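Local coordinates for MHP1 (Microbacterium liquefaciens, PDB 2JLN), which takes up 5-aryl-substituted hydantoins by sodium-dependent symport across the membrane, preferring 5-indolyl methyl and 5-benzyl hydantoin in the L form, at residues A82-G87 with C234-N239; I88-A93 with S226-V231. All coordinates share one frame; numbering follows the deposited sequence.

Contact 1: A82-G87 with C234-N239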
# COMPACT_ATOMS: atom_id res chain seq x y z
N ALA A 82 5.77 -4.07 -14.52
CA ALA A 82 6.72 -5.19 -14.58
C ALA A 82 6.24 -6.40 -13.81
O ALA A 82 6.57 -7.51 -14.18
CB ALA A 82 8.10 -4.76 -14.06
N ALA A 83 5.49 -6.18 -12.74
CA ALA A 83 5.02 -7.26 -11.89
C ALA A 83 3.91 -8.04 -12.57
O ALA A 83 3.83 -9.27 -12.45
CB ALA A 83 4.55 -6.73 -10.57
N ILE A 84 3.05 -7.34 -13.29
CA ILE A 84 1.97 -7.97 -14.05
C ILE A 84 2.55 -8.86 -15.18
O ILE A 84 2.16 -10.03 -15.34
CB ILE A 84 1.02 -6.89 -14.61
CG1 ILE A 84 0.18 -6.30 -13.48
CG2 ILE A 84 0.12 -7.45 -15.69
CD1 ILE A 84 -0.72 -5.18 -13.89
N ARG A 85 3.49 -8.32 -15.95
CA ARG A 85 4.04 -9.03 -17.09
C ARG A 85 4.87 -10.25 -16.68
O ARG A 85 4.73 -11.32 -17.28
CB ARG A 85 4.85 -8.07 -17.96
CG ARG A 85 4.96 -8.44 -19.43
CD ARG A 85 5.73 -9.70 -19.55
NE ARG A 85 5.85 -10.20 -20.92
CZ ARG A 85 5.98 -11.49 -21.21
NH1 ARG A 85 5.96 -12.40 -20.24
NH2 ARG A 85 6.10 -11.88 -22.48
N TRP A 86 5.73 -10.11 -15.65
CA TRP A 86 6.72 -11.13 -15.32
C TRP A 86 6.46 -11.90 -14.04
O TRP A 86 7.29 -12.72 -13.64
CB TRP A 86 8.14 -10.55 -15.26
CG TRP A 86 8.59 -9.90 -16.52
CD1 TRP A 86 8.88 -8.57 -16.72
CD2 TRP A 86 8.79 -10.54 -17.79
NE1 TRP A 86 9.24 -8.35 -18.03
CE2 TRP A 86 9.20 -9.54 -18.70
CE3 TRP A 86 8.66 -11.86 -18.25
CZ2 TRP A 86 9.50 -9.83 -20.04
CZ3 TRP A 86 8.95 -12.14 -19.58
CH2 TRP A 86 9.37 -11.13 -20.45
N GLY A 87 5.34 -11.62 -13.40
CA GLY A 87 4.97 -12.30 -12.17
C GLY A 87 5.89 -12.20 -10.96
O GLY A 87 5.79 -13.04 -10.09
N CYS A 234 -2.17 -10.79 -11.17
CA CYS A 234 -3.17 -10.39 -12.15
C CYS A 234 -3.03 -11.12 -13.47
O CYS A 234 -1.95 -11.60 -13.83
CB CYS A 234 -3.05 -8.89 -12.44
SG CYS A 234 -3.82 -7.81 -11.22
N LYS A 235 -4.13 -11.16 -14.22
CA LYS A 235 -4.21 -11.94 -15.45
C LYS A 235 -3.54 -11.25 -16.62
O LYS A 235 -3.80 -10.09 -16.87
CB LYS A 235 -5.68 -12.20 -15.77
CG LYS A 235 -6.23 -13.34 -14.99
CD LYS A 235 -7.70 -13.48 -15.20
CE LYS A 235 -8.32 -14.45 -14.21
NZ LYS A 235 -9.77 -14.14 -13.98
N VAL A 236 -2.68 -11.96 -17.34
CA VAL A 236 -1.98 -11.36 -18.47
C VAL A 236 -2.10 -12.28 -19.68
O VAL A 236 -2.17 -13.49 -19.51
CB VAL A 236 -0.47 -11.15 -18.15
CG1 VAL A 236 0.31 -12.43 -18.34
CG2 VAL A 236 0.13 -10.04 -19.00
N ASP A 237 -2.15 -11.70 -20.88
CA ASP A 237 -2.00 -12.46 -22.13
C ASP A 237 -0.56 -12.27 -22.58
O ASP A 237 -0.17 -11.18 -23.01
CB ASP A 237 -3.00 -11.99 -23.21
CG ASP A 237 -2.63 -12.44 -24.66
OD1 ASP A 237 -2.28 -13.63 -24.88
OD2 ASP A 237 -2.73 -11.59 -25.59
N PRO A 238 0.23 -13.34 -22.48
CA PRO A 238 1.67 -13.36 -22.78
C PRO A 238 1.96 -12.90 -24.22
O PRO A 238 3.06 -12.40 -24.50
CB PRO A 238 2.04 -14.84 -22.61
CG PRO A 238 0.70 -15.59 -22.69
CD PRO A 238 -0.26 -14.66 -22.03
N ASN A 239 0.96 -13.06 -25.09
CA ASN A 239 1.06 -12.74 -26.53
C ASN A 239 0.45 -11.41 -26.92
O ASN A 239 -0.15 -11.30 -27.99
CB ASN A 239 0.38 -13.81 -27.37
CG ASN A 239 1.15 -15.09 -27.37
OD1 ASN A 239 2.28 -15.13 -27.85
ND2 ASN A 239 0.57 -16.15 -26.81
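Ile84 starts the contact by splitting its two branches between Cys234 and Val236: CG1 comes to 4.3 Å from Cys234 CB, while CG2 meets Val236 CG2 at 4.2 Å. Its carbonyl oxygen lies beside the same valine, 4.0 Å from Val236 CB, and is hydrogen-bonded by Arg25 NH1, which also binds the carbonyl oxygen of Cys234, so one arginine ties both backbones together. Arg85 sets off away from the loop, with CG anti to its backbone N (chi1 -154°), and a bend at chi2 follows. The tip, NH2, still stands 3.7 Å from Pro238 O, oblique to the guanidinium and too long to count as a hydrogen bond; NH1 is hydrogen-bonded to Tyr22 OH, and NH2 makes a salt bridge with Glu463. Trp86 backs this arm from within the same segment, Arg85 CD sitting 3.5 Å above the centre of the indole. Helix 81-86 thus lies against the extended loop between helices 228-231 and 242-278, with Tyr252 of the latter touching Ile84 and Cys234, and helix 462-466 packing on Arg85 and Trp86.

Contact 2: I88-A93 with S226-V231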
# COMPACT_ATOMS: atom_id res chain seq x y z
N ILE A 88 6.74 -11.18 -10.85
CA ILE A 88 7.73 -11.10 -9.77
C ILE A 88 7.39 -10.27 -8.52
O ILE A 88 6.55 -9.38 -8.57
CB ILE A 88 9.14 -10.67 -10.28
CG1 ILE A 88 9.09 -9.36 -11.05
CG2 ILE A 88 9.77 -11.75 -11.16
CD1 ILE A 88 10.47 -8.84 -11.44
N ASN A 89 8.05 -10.60 -7.41
CA ASN A 89 8.13 -9.84 -6.13
C ASN A 89 8.54 -8.41 -6.24
O ASN A 89 9.23 -8.04 -7.19
CB ASN A 89 9.33 -10.35 -5.32
CG ASN A 89 8.95 -11.17 -4.17
OD1 ASN A 89 7.78 -11.27 -3.85
ND2 ASN A 89 9.93 -11.79 -3.53
N PHE A 90 8.25 -7.64 -5.19
CA PHE A 90 8.92 -6.36 -4.93
C PHE A 90 10.40 -6.58 -4.54
O PHE A 90 11.33 -6.06 -5.19
CB PHE A 90 8.19 -5.59 -3.82
CG PHE A 90 8.93 -4.37 -3.36
CD1 PHE A 90 9.62 -4.36 -2.15
CD2 PHE A 90 8.94 -3.22 -4.13
CE1 PHE A 90 10.30 -3.25 -1.72
CE2 PHE A 90 9.61 -2.10 -3.70
CZ PHE A 90 10.29 -2.12 -2.49
N THR A 91 10.63 -7.37 -3.50
CA THR A 91 11.98 -7.57 -2.99
C THR A 91 12.93 -8.09 -4.05
O THR A 91 14.08 -7.63 -4.14
CB THR A 91 11.98 -8.53 -1.80
OG1 THR A 91 11.05 -8.07 -0.81
CG2 THR A 91 13.35 -8.60 -1.19
N VAL A 92 12.46 -9.04 -4.86
CA VAL A 92 13.23 -9.57 -6.00
C VAL A 92 13.51 -8.55 -7.12
O VAL A 92 14.63 -8.48 -7.64
CB VAL A 92 12.55 -10.81 -6.61
CG1 VAL A 92 13.02 -11.02 -8.05
CG2 VAL A 92 12.85 -12.03 -5.78
N ALA A 93 12.48 -7.78 -7.50
CA ALA A 93 12.60 -6.77 -8.57
C ALA A 93 13.59 -5.64 -8.26
O ALA A 93 14.14 -5.04 -9.18
CB ALA A 93 11.24 -6.21 -8.93
N SER A 226 5.20 -0.65 -3.70
CA SER A 226 5.39 -2.10 -3.71
C SER A 226 4.13 -2.94 -4.04
O SER A 226 3.99 -4.06 -3.51
CB SER A 226 6.01 -2.57 -2.39
OG SER A 226 5.10 -2.45 -1.31
N ILE A 227 3.25 -2.45 -4.91
CA ILE A 227 2.13 -3.29 -5.33
C ILE A 227 2.57 -4.65 -5.86
O ILE A 227 1.85 -5.61 -5.69
CB ILE A 227 1.15 -2.66 -6.37
CG1 ILE A 227 1.77 -1.47 -7.04
CG2 ILE A 227 -0.20 -2.32 -5.73
CD1 ILE A 227 2.95 -1.82 -7.81
N HIS A 228 3.73 -4.75 -6.50
CA HIS A 228 4.18 -6.06 -6.98
C HIS A 228 3.55 -7.21 -6.20
O HIS A 228 3.06 -8.19 -6.77
CB HIS A 228 5.68 -6.23 -6.84
CG HIS A 228 6.49 -5.20 -7.54
ND1 HIS A 228 6.52 -3.88 -7.15
CD2 HIS A 228 7.35 -5.31 -8.58
CE1 HIS A 228 7.36 -3.22 -7.92
NE2 HIS A 228 7.87 -4.06 -8.80
N ASP A 229 3.59 -7.11 -4.88
CA ASP A 229 3.21 -8.26 -4.07
C ASP A 229 1.72 -8.66 -4.20
O ASP A 229 1.32 -9.75 -3.83
CB ASP A 229 3.72 -8.06 -2.62
CG ASP A 229 5.26 -7.84 -2.57
OD1 ASP A 229 5.93 -8.12 -3.59
OD2 ASP A 229 5.83 -7.39 -1.52
N ILE A 230 0.90 -7.80 -4.79
CA ILE A 230 -0.51 -8.10 -5.05
C ILE A 230 -0.78 -8.40 -6.53
O ILE A 230 -1.51 -9.31 -6.88
CB ILE A 230 -1.38 -6.89 -4.68
CG1 ILE A 230 -1.17 -6.50 -3.22
CG2 ILE A 230 -2.83 -7.18 -4.95
CD1 ILE A 230 -2.24 -5.57 -2.68
N VAL A 231 -0.15 -7.62 -7.38
CA VAL A 231 -0.50 -7.53 -8.78
C VAL A 231 0.30 -8.48 -9.68
O VAL A 231 -0.06 -8.68 -10.85
CB VAL A 231 -0.35 -6.07 -9.18
CG1 VAL A 231 0.61 -5.91 -10.33
CG2 VAL A 231 -1.70 -5.48 -9.43
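Phe90 N gives the one hydrogen bond across this contact, to Asp229 OD1, at 2.9 Å and 163°. The acceptor uses its syn lone pair, and the donor is the first residue of helix 90-93, so the carboxylate sits at that helix's N-terminal end, where the N-H groups of this single turn would probably favour its negative charge. Ser321 OG holds the other oxygen, OD2, and the two bonds together fix the buried carboxylate. Asn89 OD1 is close by, 3.7 Å from Asp229 OD1, with amide and carboxylate planes 58° apart.

The aromatic contacts centre on Phe90, whose CG is anti to the backbone N (chi1 172°), where it meets Ser226 CB. That CB lies over one face of the ring, a CH-pi contact 3.7 Å from the centroid. The edge of Phe90 is turned to the face of His228 in an offset edge-to-face pair, and Phe90 CA also stands over that imidazole, 4.1 Å from its centroid.

All this joins the short helix 90-93 to the end of the sixth transmembrane helix and the turn that follows it, in a permease of the APC clan. Ser226 is about 9 Å, side chain to side chain, from Asn318, a probable substrate-binding residue.

Apolar and backbone packing completes the contact at His228. Its CB lies 3.4 Å from Phe90 N, and its NE2 is 4.0 Å from Ala93 CB. An alanine at His228 would probably leave a gap between Ala93 and the Phe90 edge, depriving that edge of its aromatic partner. Met377 of helix 371-384 touches both Phe90 and Ala93.

Overall arrangement
Contact 2 is wholly buried, about 11 Å from the centre of the chain; contact 1, at about 20 Å, is only partly buried. The same two lengths of chain supply both: helices 81-86 and 90-93 follow one another, as do helix 228-231 and the loop after it, and the two contacts meet where Ala83 CB packs 3.7 Å from His228 CA. Their chemistry follows depth. In the interior, aromatic packing accompanies a direct carboxylate-to-backbone bond, within reach of helix 314-329. Farther out, the segments share aliphatic packing without a hydrogen bond between them; Arg25 bridges the two backbones, while Tyr22 and Glu463 hold Arg85.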